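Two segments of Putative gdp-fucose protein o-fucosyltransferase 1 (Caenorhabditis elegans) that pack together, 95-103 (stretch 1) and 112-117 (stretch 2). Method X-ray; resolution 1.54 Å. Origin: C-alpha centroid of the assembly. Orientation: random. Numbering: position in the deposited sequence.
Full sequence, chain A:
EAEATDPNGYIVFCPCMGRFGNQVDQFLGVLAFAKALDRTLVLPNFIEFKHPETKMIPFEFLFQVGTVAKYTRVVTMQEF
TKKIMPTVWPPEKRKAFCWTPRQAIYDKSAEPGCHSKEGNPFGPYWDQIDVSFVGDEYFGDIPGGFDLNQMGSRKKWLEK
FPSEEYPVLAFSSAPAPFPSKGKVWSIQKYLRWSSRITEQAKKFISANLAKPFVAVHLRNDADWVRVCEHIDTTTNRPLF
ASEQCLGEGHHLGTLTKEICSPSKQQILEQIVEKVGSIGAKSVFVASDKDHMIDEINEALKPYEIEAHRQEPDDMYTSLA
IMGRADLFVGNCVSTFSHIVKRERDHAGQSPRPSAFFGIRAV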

# COMPACT_ATOMS: atom_id res chain seq x y z
N LYS A 95 -13.33 10.41 -7.47
CA LYS A 95 -12.62 9.13 -7.46
C LYS A 95 -11.44 9.15 -6.49
O LYS A 95 -10.75 10.18 -6.34
CB LYS A 95 -12.16 8.78 -8.88
CG LYS A 95 -13.32 8.55 -9.89
CD LYS A 95 -12.90 7.58 -10.98
CE LYS A 95 -14.07 6.99 -11.76
NZ LYS A 95 -14.72 8.01 -12.64
N ALA A 96 -11.24 8.03 -5.80
CA ALA A 96 -10.08 7.86 -4.93
C ALA A 96 -8.93 7.28 -5.73
O ALA A 96 -9.14 6.38 -6.56
CB ALA A 96 -10.42 6.95 -3.78
N PHE A 97 -7.74 7.79 -5.48
CA PHE A 97 -6.53 7.34 -6.16
C PHE A 97 -5.67 6.57 -5.20
O PHE A 97 -5.41 7.03 -4.08
CB PHE A 97 -5.75 8.53 -6.74
CG PHE A 97 -6.34 9.09 -7.99
CD1 PHE A 97 -7.60 9.70 -7.96
CD2 PHE A 97 -5.67 8.99 -9.21
CE1 PHE A 97 -8.17 10.22 -9.11
CE2 PHE A 97 -6.23 9.53 -10.37
CZ PHE A 97 -7.48 10.13 -10.32
N CYS A 98 -5.22 5.40 -5.63
CA CYS A 98 -4.29 4.61 -4.84
C CYS A 98 -3.38 3.76 -5.74
O CYS A 98 -3.57 3.71 -6.95
CB CYS A 98 -5.04 3.75 -3.83
SG CYS A 98 -6.04 2.49 -4.60
N TRP A 99 -2.37 3.15 -5.13
CA TRP A 99 -1.34 2.42 -5.88
C TRP A 99 -1.93 1.27 -6.69
O TRP A 99 -1.69 1.14 -7.90
CB TRP A 99 -0.26 1.89 -4.93
CG TRP A 99 1.05 1.60 -5.63
CD1 TRP A 99 1.36 0.49 -6.37
CD2 TRP A 99 2.21 2.44 -5.65
NE1 TRP A 99 2.65 0.59 -6.84
CE2 TRP A 99 3.19 1.78 -6.42
CE3 TRP A 99 2.52 3.69 -5.09
CZ2 TRP A 99 4.46 2.34 -6.66
CZ3 TRP A 99 3.78 4.24 -5.31
CH2 TRP A 99 4.73 3.56 -6.09
N THR A 100 -2.73 0.46 -6.00
CA THR A 100 -3.25 -0.78 -6.54
C THR A 100 -4.43 -1.22 -5.67
O THR A 100 -4.55 -0.73 -4.53
CB THR A 100 -2.14 -1.87 -6.54
OG1 THR A 100 -2.57 -3.00 -7.30
CG2 THR A 100 -1.79 -2.29 -5.10
N PRO A 101 -5.29 -2.13 -6.17
CA PRO A 101 -6.33 -2.63 -5.28
C PRO A 101 -5.74 -3.25 -4.03
O PRO A 101 -4.67 -3.87 -4.08
CB PRO A 101 -7.03 -3.69 -6.13
CG PRO A 101 -6.88 -3.20 -7.52
CD PRO A 101 -5.51 -2.58 -7.56
N ARG A 102 -6.41 -3.05 -2.90
CA ARG A 102 -5.98 -3.63 -1.64
C ARG A 102 -7.18 -4.33 -1.00
O ARG A 102 -8.34 -4.01 -1.29
CB ARG A 102 -5.37 -2.57 -0.70
CG ARG A 102 -6.38 -1.76 0.10
CD ARG A 102 -5.73 -0.60 0.87
NE ARG A 102 -5.19 0.43 -0.03
CZ ARG A 102 -4.62 1.57 0.36
NH1 ARG A 102 -4.50 1.87 1.65
NH2 ARG A 102 -4.17 2.43 -0.55
N GLN A 103 -6.87 -5.30 -0.13
CA GLN A 103 -7.87 -6.02 0.64
C GLN A 103 -8.43 -5.09 1.74
O GLN A 103 -9.65 -4.96 1.87
CB GLN A 103 -7.23 -7.28 1.24
CG GLN A 103 -8.15 -8.15 2.13
CD GLN A 103 -9.15 -9.02 1.38
OE1 GLN A 103 -9.30 -8.94 0.16
NE2 GLN A 103 -9.86 -9.86 2.13
N PRO A 112 -11.67 -5.81 -3.73
CA PRO A 112 -10.40 -5.06 -3.82
C PRO A 112 -10.58 -3.67 -4.41
O PRO A 112 -11.29 -3.49 -5.40
CB PRO A 112 -9.54 -5.92 -4.74
CG PRO A 112 -10.09 -7.31 -4.58
CD PRO A 112 -11.57 -7.12 -4.41
N GLY A 113 -9.92 -2.69 -3.79
CA GLY A 113 -10.02 -1.29 -4.19
C GLY A 113 -9.16 -0.44 -3.26
O GLY A 113 -8.34 -0.96 -2.52
N CYS A 114 -9.35 0.88 -3.30
CA CYS A 114 -8.53 1.77 -2.48
C CYS A 114 -8.95 1.83 -1.00
O CYS A 114 -8.11 2.07 -0.12
CB CYS A 114 -8.53 3.19 -3.05
SG CYS A 114 -7.88 3.34 -4.72
N HIS A 115 -10.25 1.64 -0.75
CA HIS A 115 -10.88 1.81 0.57
C HIS A 115 -10.42 3.05 1.37
O HIS A 115 -10.02 2.97 2.53
CB HIS A 115 -10.78 0.51 1.38
CG HIS A 115 -11.41 -0.66 0.68
ND1 HIS A 115 -12.78 -0.77 0.53
CD2 HIS A 115 -10.87 -1.74 0.07
CE1 HIS A 115 -13.05 -1.88 -0.14
NE2 HIS A 115 -11.90 -2.48 -0.44
N SER A 116 -10.55 4.20 0.72
CA SER A 116 -9.91 5.45 1.17
C SER A 116 -10.45 6.06 2.46
O SER A 116 -9.78 6.91 3.07
CB SER A 116 -9.98 6.49 0.06
OG SER A 116 -9.24 6.04 -1.06
N LYS A 117 -11.65 5.68 2.86
CA LYS A 117 -12.29 6.24 4.05
C LYS A 117 -12.42 5.28 5.24
O LYS A 117 -13.04 5.62 6.25
CB LYS A 117 -13.68 6.79 3.69
CG LYS A 117 -13.72 8.29 3.43
CD LYS A 117 -15.02 8.83 4.00
CE LYS A 117 -15.56 9.98 3.23
NZ LYS A 117 -16.75 10.58 3.93
O HOH W 1 -7.21 7.49 -2.24

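The contact between these two segments is a small covalent clasp, in which one disulfide and one antiparallel backbone bridge hold a strand and its following loop against a segment with no regular secondary structure. It illustrates a general principle: where two chain segments share too little backbone pairing to form a sheet, a crosslink and a few well-placed polar and apolar contacts can fix them together, here with 447 Å² of surface buried in total.

The backbones run antiparallel, Ala 96 lying nearest Ser 116, Cys 98 nearest Cys 114, and Pro 101 nearest Gly 113. Regular pairing is confined to a single bridge between Arg 102 and Gly 113. Arg 102 N donates to Gly 113 O at 2.9 Å, and Gly 113 N returns the bond to Arg 102 O at 3.2 Å, with N-H...O angles of 156° and 164°; each residue thus gives its amide and its carbonyl to the same partner, as in a hydrogen-bonded antiparallel pair. The carbonyl of Arg 102 also receives a CA-H...O contact, with Pro 112 CA 3.4 Å from Arg 102 O. A proline has no amide hydrogen to donate, but its CA-H can still point at an acceptor. Gly 113 has no side chain, and a CB there would point away from the other segment, so the close approach here is made by backbone atoms. Gly 113 itself is almost fully extended (phi 179°, psi -167°), but the chain turns at Cys 114 and His 115.

The disulfide joins Cys 98 SG to Cys 114 SG at 2.0 Å, with a chi3 of -78°, near the roughly 90° magnitude that such bonds favor. Cys 98 reaches it with a p rotamer from a CA-to-CB bond directed toward the other segment, whereas Cys 114 uses an m rotamer from a sideways one. Both cysteines are buried, and Cys 114 has more of its area covered by the opposing segment than any other residue here.

Apolar contacts extend the join along the chain. Pro 101 CB meets Pro 112 CB at 3.6 Å, bringing two rigid rings together beside the bridge, while Ala 96 CB lies 4.3 Å from Cys 114 CB. Ala 96 CB also lies 3.1 Å from Ser 116 OG, a contact that is close but neither apolar nor a hydrogen bond. That hydroxyl is linked through a water to the strand: the water donates to Phe 97 O at 2.6 Å and is hydrogen-bonded to Ser 116 OG at 2.8 Å.

At the more exposed end, the Arg 102 guanidinium has Cys 114 O over one face. Arg 102 NE is 3.4 Å from Cys 114 O, but the angle is too poor for a hydrogen bond.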